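Local structure of Dna-binding protein RAP1 (Saccharomyces cerevisiae, 4BJT) at residues T127-C132 / P141-N146; D56-I61 / P156-I161; D165-L170 / E191-F196. The protein binds DNA and acts at telomeres and in transcription, its C-terminal domain, the part described here, binding the Rif1 module and so probably recruiting partner proteins. All blocks are in the same frame, centred on the assembly; numbering follows the deposited sequence. Where two conformers were deposited one is given.

Interaction 1 (T127-C132 / P141-N146); sequences TSILTC and PRYFLN
Ile129 and Tyr143 mark the closest backbone approach of two helical segments, 127-132 and 141-146, whose axes stay 11.3 Å apart and meet at 112°, a spacing wide enough for an aromatic ring to lie between them. That ring belongs to Tyr143. With CG anti to the backbone N (chi1 -173°), it reaches across to helix 123-132 and offers a face to the isoleucine. Ile129 CG1 sits over this face in a CH-pi contact, 3.9 Å from the ring centroid, while the CG2 branch reaches the CG and CD2 side of the same ring. A beta-branched residue suits the place because its two arms spread over one flat surface. CD1 goes on to meet CZ of Phe144 at 3.5 Å, so one side chain touches both aromatics. Such helix-on-helix packing lies at the heart of this all-helical Rap1 C-terminal domain, close to the centre of the chain. Cys132 adds a sulfur-aromatic contact, its SG lying obliquely to the Tyr143 ring and 3.7 Å from CE2. The phenol oxygen of Tyr143 hydrogen-bonds to Asn153, which fixes the far end of the ring. Replacing this tyrosine by an alanine is likely to open a gap beside Ile129 and Cys132 and to leave Asn153 without its phenol partner. Phe144 also packs on Leu95 of helix 88-99 and makes a T-shaped (edge-to-face) contact with Phe91.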
# COMPACT_ATOMS: atom_id res chain seq x y z
N THR C 127 4.77 6.64 -4.58
CA THR C 127 4.44 7.79 -3.74
C THR C 127 2.95 7.77 -3.38
O THR C 127 2.60 8.00 -2.20
CB THR C 127 4.83 9.10 -4.44
OG1 THR C 127 6.24 9.05 -4.63
CG2 THR C 127 4.46 10.34 -3.62
N SER C 128 2.09 7.51 -4.37
CA SER C 128 0.65 7.45 -4.14
C SER C 128 0.30 6.30 -3.19
O SER C 128 -0.54 6.47 -2.28
CB SER C 128 -0.11 7.27 -5.45
OG SER C 128 -0.00 8.44 -6.24
N ILE C 129 0.96 5.14 -3.36
CA ILE C 129 0.71 4.01 -2.47
C ILE C 129 1.12 4.37 -1.05
O ILE C 129 0.35 4.18 -0.10
CB ILE C 129 1.45 2.74 -2.95
CG1 ILE C 129 0.91 2.27 -4.31
CG2 ILE C 129 1.32 1.61 -1.90
CD1 ILE C 129 1.82 1.26 -4.98
N LEU C 130 2.34 4.90 -0.88
CA LEU C 130 2.85 5.26 0.45
C LEU C 130 1.88 6.20 1.15
O LEU C 130 1.61 6.03 2.34
CB LEU C 130 4.20 5.93 0.35
CG LEU C 130 5.36 5.00 0.36
CD1 LEU C 130 6.62 5.68 -0.17
CD2 LEU C 130 5.58 4.44 1.80
N THR C 131 1.32 7.15 0.40
CA THR C 131 0.37 8.10 0.95
C THR C 131 -0.91 7.40 1.43
O THR C 131 -1.37 7.68 2.53
CB THR C 131 0.09 9.21 -0.06
OG1 THR C 131 1.33 9.84 -0.40
CG2 THR C 131 -0.85 10.26 0.49
N CYS C 132 -1.46 6.50 0.64
CA CYS C 132 -2.70 5.85 1.05
C CYS C 132 -2.49 4.80 2.15
O CYS C 132 -3.47 4.41 2.79
CB CYS C 132 -3.47 5.28 -0.12
SG CYS C 132 -2.94 3.66 -0.65
N PRO C 141 3.19 -4.98 0.71
CA PRO C 141 2.89 -6.26 0.05
C PRO C 141 1.40 -6.53 -0.08
O PRO C 141 0.91 -6.98 -1.12
CB PRO C 141 3.61 -7.29 0.93
CG PRO C 141 4.72 -6.50 1.56
CD PRO C 141 4.06 -5.17 1.87
N ARG C 142 0.65 -6.19 0.96
CA ARG C 142 -0.78 -6.34 0.97
C ARG C 142 -1.41 -5.55 -0.19
O ARG C 142 -2.37 -6.00 -0.82
CB ARG C 142 -1.31 -5.77 2.32
CG ARG C 142 -2.74 -6.02 2.51
CD ARG C 142 -3.24 -5.50 3.86
NE ARG C 142 -2.58 -6.17 4.98
CZ ARG C 142 -2.89 -5.97 6.26
NH1 ARG C 142 -3.78 -5.06 6.60
NH2 ARG C 142 -2.27 -6.66 7.22
N TYR C 143 -0.91 -4.34 -0.44
CA TYR C 143 -1.43 -3.50 -1.51
C TYR C 143 -1.32 -4.24 -2.83
O TYR C 143 -2.32 -4.39 -3.53
CB TYR C 143 -0.69 -2.16 -1.56
CG TYR C 143 -1.31 -1.18 -2.53
CD1 TYR C 143 -1.15 -1.33 -3.90
CD2 TYR C 143 -2.13 -0.15 -2.08
CE1 TYR C 143 -1.75 -0.45 -4.80
CE2 TYR C 143 -2.69 0.77 -2.97
CZ TYR C 143 -2.50 0.62 -4.32
OH TYR C 143 -3.10 1.53 -5.15
N PHE C 144 -0.13 -4.72 -3.16
CA PHE C 144 0.04 -5.40 -4.47
C PHE C 144 -0.70 -6.71 -4.57
O PHE C 144 -1.31 -6.98 -5.60
CB PHE C 144 1.52 -5.58 -4.79
CG PHE C 144 2.19 -4.28 -5.13
CD1 PHE C 144 1.92 -3.65 -6.32
CD2 PHE C 144 3.04 -3.66 -4.24
CE1 PHE C 144 2.51 -2.42 -6.62
CE2 PHE C 144 3.60 -2.42 -4.53
CZ PHE C 144 3.33 -1.81 -5.73
N LEU C 145 -0.68 -7.55 -3.51
CA LEU C 145 -1.40 -8.82 -3.62
C LEU C 145 -2.86 -8.60 -3.89
O LEU C 145 -3.46 -9.32 -4.69
CB LEU C 145 -1.26 -9.65 -2.34
CG LEU C 145 0.12 -10.24 -2.08
CD1 LEU C 145 0.26 -10.67 -0.61
CD2 LEU C 145 0.40 -11.41 -3.02
N ASN C 146 -3.48 -7.64 -3.18
CA ASN C 146 -4.92 -7.39 -3.34
C ASN C 146 -5.22 -6.68 -4.65
O ASN C 146 -6.19 -7.02 -5.31
CB ASN C 146 -5.48 -6.69 -2.11
CG ASN C 146 -5.56 -7.65 -0.95
OD1 ASN C 146 -6.56 -8.34 -0.78
ND2 ASN C 146 -4.52 -7.76 -0.19

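Interaction 2 (D56-I61 / P156-I161); sequences DIYDNI and PNVPGI. With EDO (1,2-ethanediol), chain I.
Tyr58 and Pro159 make the tight part of this contact, the proline ring crossing the tyrosine at about a right angle. Pro159 CD stands over one face of the phenol ring, 3.6 Å from its centroid and 16° off the normal, a CH-pi contact in which the CD next to the proline nitrogen, polarised by it, meets the aromatic electrons. The same atom comes to 3.5 Å from Tyr58 CE2. With chi1 at -63°, CG of Tyr58 is anti to its carbonyl carbon, which sends the ring out from the short helical turn 56-59 toward the loop. Val158 packs more loosely, its CG1 4.0 Å from Tyr58 CD1. Val158 to Ile161 form a type II beta turn, closed by the bond from Ile161 N to Val158 O; Pro159 and Gly160 fill its two middle positions, where proline fits the first and the positive phi of the second calls for glycine. The turn belongs to the loop between helices 140-150 and 164-171, and Arg142 of helix 140-150 packs against both Tyr58 and Val158. The outer side is wetter. There a water in the plane of the phenol ring links Tyr58 OH, at 2.8 Å, to Asn157 O, to which it donates. Over the ring face opposite Pro159 lies an ethanediol, probably from the crystallisation liquor, whose O2 gives Ile57 O a weak hydrogen bond of 3.4 Å.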
# COMPACT_ATOMS: atom_id res chain seq x y z
N ASP C 56 -4.43 -11.03 8.56
CA ASP C 56 -3.44 -11.85 7.88
C ASP C 56 -3.97 -12.48 6.59
O ASP C 56 -3.17 -12.74 5.69
CB ASP C 56 -2.81 -12.88 8.82
CG ASP C 56 -3.72 -13.94 9.39
OD1 ASP C 56 -4.87 -14.06 8.90
OD2 ASP C 56 -3.27 -14.70 10.29
N ILE C 57 -5.29 -12.60 6.44
CA ILE C 57 -5.87 -13.12 5.21
C ILE C 57 -5.57 -12.22 4.01
O ILE C 57 -5.58 -12.71 2.87
CB ILE C 57 -7.39 -13.39 5.31
CG1 ILE C 57 -8.21 -12.10 5.47
CG2 ILE C 57 -7.67 -14.41 6.44
CD1 ILE C 57 -9.69 -12.29 5.38
N TYR C 58 -5.33 -10.94 4.25
CA TYR C 58 -5.00 -10.00 3.16
C TYR C 58 -3.52 -10.08 2.77
O TYR C 58 -3.14 -9.62 1.69
CB TYR C 58 -5.37 -8.57 3.56
CG TYR C 58 -6.86 -8.42 3.78
CD1 TYR C 58 -7.72 -8.23 2.71
CD2 TYR C 58 -7.41 -8.53 5.04
CE1 TYR C 58 -9.10 -8.13 2.90
CE2 TYR C 58 -8.78 -8.44 5.25
CZ TYR C 58 -9.62 -8.22 4.17
OH TYR C 58 -10.99 -8.19 4.34
N ASP C 59 -2.68 -10.59 3.66
CA ASP C 59 -1.24 -10.75 3.44
C ASP C 59 -0.84 -12.12 2.90
O ASP C 59 0.24 -12.24 2.31
CB ASP C 59 -0.49 -10.58 4.77
CG ASP C 59 -0.59 -9.20 5.37
OD1 ASP C 59 -0.64 -8.22 4.59
OD2 ASP C 59 -0.73 -9.09 6.62
N ASN C 60 -1.64 -13.14 3.16
CA ASN C 60 -1.31 -14.54 2.84
C ASN C 60 -1.91 -15.05 1.54
O ASN C 60 -1.90 -16.27 1.31
CB ASN C 60 -1.78 -15.44 3.99
CG ASN C 60 -1.18 -15.13 5.30
OD1 ASN C 60 -0.11 -14.55 5.37
ND2 ASN C 60 -1.77 -15.69 6.34
N ILE C 61 -2.39 -14.16 0.67
CA ILE C 61 -2.93 -14.54 -0.64
C ILE C 61 -1.79 -15.29 -1.34
O ILE C 61 -0.66 -14.82 -1.35
CB ILE C 61 -3.33 -13.27 -1.43
CG1 ILE C 61 -4.58 -12.65 -0.83
CG2 ILE C 61 -3.53 -13.60 -2.94
CD1 ILE C 61 -4.84 -11.23 -1.26
N PRO C 156 -10.22 -1.71 -3.00
CA PRO C 156 -11.17 -0.85 -2.29
C PRO C 156 -11.62 -1.25 -0.90
O PRO C 156 -12.23 -0.41 -0.22
CB PRO C 156 -12.37 -0.83 -3.22
CG PRO C 156 -12.34 -2.12 -3.87
CD PRO C 156 -10.89 -2.39 -4.12
N ASN C 157 -11.37 -2.50 -0.48
CA ASN C 157 -11.89 -2.99 0.80
C ASN C 157 -10.83 -3.76 1.55
O ASN C 157 -11.08 -4.87 2.02
CB ASN C 157 -13.09 -3.90 0.53
CG ASN C 157 -14.22 -3.24 -0.21
OD1 ASN C 157 -14.82 -2.26 0.25
ND2 ASN C 157 -14.61 -3.81 -1.33
N VAL C 158 -9.66 -3.14 1.75
CA VAL C 158 -8.56 -3.76 2.45
C VAL C 158 -8.11 -2.94 3.66
O VAL C 158 -7.75 -1.76 3.49
CB VAL C 158 -7.37 -3.98 1.52
CG1 VAL C 158 -6.18 -4.59 2.26
CG2 VAL C 158 -7.77 -4.85 0.31
N PRO C 159 -8.10 -3.56 4.86
CA PRO C 159 -7.57 -2.86 6.05
C PRO C 159 -6.17 -2.30 5.82
O PRO C 159 -5.27 -2.99 5.29
CB PRO C 159 -7.56 -3.97 7.11
CG PRO C 159 -8.66 -4.88 6.71
CD PRO C 159 -8.51 -4.94 5.20
N GLY C 160 -5.97 -1.05 6.19
CA GLY C 160 -4.70 -0.36 6.02
C GLY C 160 -4.55 0.41 4.73
O GLY C 160 -3.60 1.19 4.59
N ILE C 161 -5.45 0.20 3.76
CA ILE C 161 -5.37 0.89 2.47
C ILE C 161 -6.48 1.89 2.42
O ILE C 161 -7.65 1.53 2.27
CB ILE C 161 -5.46 -0.15 1.31
CG1 ILE C 161 -4.36 -1.22 1.48
CG2 ILE C 161 -5.40 0.56 -0.06
CD1 ILE C 161 -4.25 -2.22 0.37
C1 EDO I . -9.19 -11.82 1.67
O1 EDO I . -8.20 -11.49 0.68
C2 EDO I . -9.61 -13.29 1.48
O2 EDO I . -8.52 -14.13 1.81
O HOH W 1 -12.39 -7.25 2.05

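Interaction 3 (D165-L170 / E191-F196); sequences DDDESL and EMRKRF
Asp167 and Arg193 hold the polar half of the contact between helices 164-171 and 187-198, whose short segments meet at 83° with axes 11.2 Å apart. The salt bridge is side-on and two-pronged: Arg193 NE bonds to Asp167 OD1 at 2.9 Å and NH2 to OD2 at 2.9 Å. Both oxygens use their syn lone pairs, and the carboxylate and guanidinium planes are only 13° apart, so the two groups meet edge to edge and both bonds run nearly straight. Two bonds in one plane also fix the rotation of each group. Arginine suits the place because the remaining nitrogen, NH1, is directed to other acceptors: it hydrogen-bonds to Thr131 O at the end of helix 123-132 and to Ser134 OG. Trp162 packs on the same guanidinium as a cation-pi partner. Through these bonds the C-terminal helix 187-198 is tied to helix 164-171 and to helix 123-132 at once, so that three helices of the all-helical Rap1 C-terminal domain meet around one arginine. The apolar half is carried by Leu170, whose branched end fits between the aliphatic parts of two basic side chains. CD2 lies 3.5 Å from Arg193 CG, at the bend that a chi2 of 77° gives the arginine. CD1 turns to the neighbouring lysine, 3.6 Å from Lys194 CE, running across a chain that is extended beyond CG. The methylenes of Arg193 and Lys194 thus supply apolar surface to Leu170, although both residues are basic; the arginine's charge is paired with Asp167. Leu170 also packs on Leu181 of helix 175-185 and on Met190 and Phe197 of helix 187-198. On the same helix, Met192 and Phe196 pack against the bound peptide, an aromatic side chain touching the first and an apolar one the second.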
# COMPACT_ATOMS: atom_id res chain seq x y z
N ASP C 165 -12.92 7.38 -0.71
CA ASP C 165 -14.16 7.27 0.06
C ASP C 165 -13.91 7.19 1.56
O ASP C 165 -14.65 7.76 2.34
CB ASP C 165 -14.98 6.05 -0.41
CG ASP C 165 -15.64 6.23 -1.77
OD1 ASP C 165 -15.64 7.38 -2.29
OD2 ASP C 165 -16.19 5.23 -2.30
N ASP C 166 -12.86 6.46 1.96
CA ASP C 166 -12.51 6.34 3.37
C ASP C 166 -12.12 7.71 3.93
O ASP C 166 -12.53 8.05 5.03
CB ASP C 166 -11.33 5.38 3.59
CG ASP C 166 -11.61 3.93 3.33
OD1 ASP C 166 -12.78 3.54 3.31
OD2 ASP C 166 -10.62 3.14 3.19
N ASP C 167 -11.31 8.47 3.18
CA ASP C 167 -10.89 9.80 3.64
C ASP C 167 -12.08 10.76 3.74
O ASP C 167 -12.14 11.54 4.68
CB ASP C 167 -9.78 10.36 2.75
CG ASP C 167 -8.43 9.69 2.96
OD1 ASP C 167 -8.20 9.14 4.06
OD2 ASP C 167 -7.57 9.76 2.03
N GLU C 168 -13.05 10.63 2.85
CA GLU C 168 -14.27 11.44 2.93
C GLU C 168 -15.11 11.03 4.15
O GLU C 168 -15.61 11.91 4.87
CB GLU C 168 -15.07 11.31 1.62
CG GLU C 168 -14.38 11.98 0.44
CD GLU C 168 -14.18 13.49 0.54
OE1 GLU C 168 -14.98 14.16 1.24
OE2 GLU C 168 -13.22 13.99 -0.07
N SER C 169 -15.19 9.73 4.46
CA SER C 169 -15.89 9.28 5.67
C SER C 169 -15.23 9.82 6.92
O SER C 169 -15.93 10.23 7.86
CB SER C 169 -15.92 7.75 5.74
OG SER C 169 -16.77 7.21 4.75
N LEU C 170 -13.89 9.87 6.93
CA LEU C 170 -13.15 10.37 8.08
C LEU C 170 -13.51 11.83 8.38
O LEU C 170 -13.71 12.18 9.53
CB LEU C 170 -11.64 10.22 7.81
CG LEU C 170 -10.72 10.59 8.97
CD1 LEU C 170 -11.06 9.77 10.21
CD2 LEU C 170 -9.28 10.41 8.57
N GLU C 191 -6.79 7.23 14.03
CA GLU C 191 -6.15 8.34 14.74
C GLU C 191 -4.92 8.82 13.96
O GLU C 191 -4.70 10.04 13.84
CB GLU C 191 -5.79 7.96 16.17
CG GLU C 191 -7.01 7.77 17.04
CD GLU C 191 -7.93 8.97 17.21
OE1 GLU C 191 -7.48 10.12 17.02
OE2 GLU C 191 -9.12 8.75 17.55
N MET C 192 -4.12 7.89 13.39
CA MET C 192 -2.96 8.31 12.61
C MET C 192 -3.41 9.13 11.39
O MET C 192 -2.81 10.17 11.07
CB MET C 192 -2.11 7.13 12.15
CG MET C 192 -0.85 7.60 11.43
SD MET C 192 0.23 6.28 10.88
CE MET C 192 1.19 6.07 12.32
N ARG C 193 -4.46 8.66 10.71
CA ARG C 193 -4.96 9.33 9.50
C ARG C 193 -5.45 10.76 9.83
O ARG C 193 -5.17 11.73 9.09
CB ARG C 193 -6.09 8.50 8.86
CG ARG C 193 -6.37 8.87 7.41
CD ARG C 193 -5.31 8.31 6.48
NE ARG C 193 -5.58 8.57 5.07
CZ ARG C 193 -4.67 8.45 4.10
NH1 ARG C 193 -3.44 8.00 4.38
NH2 ARG C 193 -4.97 8.77 2.85
N LYS C 194 -6.12 10.90 10.95
CA LYS C 194 -6.56 12.22 11.43
C LYS C 194 -5.38 13.14 11.68
O LYS C 194 -5.44 14.33 11.30
CB LYS C 194 -7.38 12.09 12.72
CG LYS C 194 -8.74 11.50 12.50
CD LYS C 194 -9.58 11.59 13.79
CE LYS C 194 -10.98 11.08 13.58
NZ LYS C 194 -11.71 10.91 14.86
N ARG C 195 -4.31 12.62 12.30
CA ARG C 195 -3.09 13.41 12.56
C ARG C 195 -2.48 13.89 11.24
O ARG C 195 -2.03 15.04 11.16
CB ARG C 195 -2.03 12.61 13.35
CG ARG C 195 -2.36 12.42 14.83
CD ARG C 195 -1.15 11.99 15.65
NE ARG C 195 -0.67 10.64 15.34
CZ ARG C 195 -1.21 9.51 15.79
NH1 ARG C 195 -2.28 9.53 16.58
NH2 ARG C 195 -0.69 8.34 15.44
N PHE C 196 -2.48 13.01 10.21
CA PHE C 196 -1.96 13.36 8.86
C PHE C 196 -2.73 14.53 8.30
O PHE C 196 -2.12 15.45 7.76
CB PHE C 196 -2.11 12.18 7.87
CG PHE C 196 -0.94 11.25 7.67
CD1 PHE C 196 -0.36 10.60 8.75
CD2 PHE C 196 -0.49 10.94 6.39
CE1 PHE C 196 0.70 9.72 8.57
CE2 PHE C 196 0.58 10.06 6.21
CZ PHE C 196 1.20 9.49 7.31

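Interactions 1 and 2 have centres about 10 Å apart and are joined by Arg142 of helix 140-150: its NE forms a salt bridge with Asp59 OD1 at 2.8 Å, and its NH1 probably hydrogen-bonds to Pro159 O, so one side chain grips both halves of interaction 2. Along the chain, interaction 1 is nested inside the loop that interaction 2 closes. Interaction 3, centred about 16 Å from interaction 1, follows in series and joins it through Arg193 NH1, 2.8 Å from Thr131 O. The bound peptide packs on helices of both interactions 1 and 3, meeting Thr127, Leu130 and Thr131 in the first.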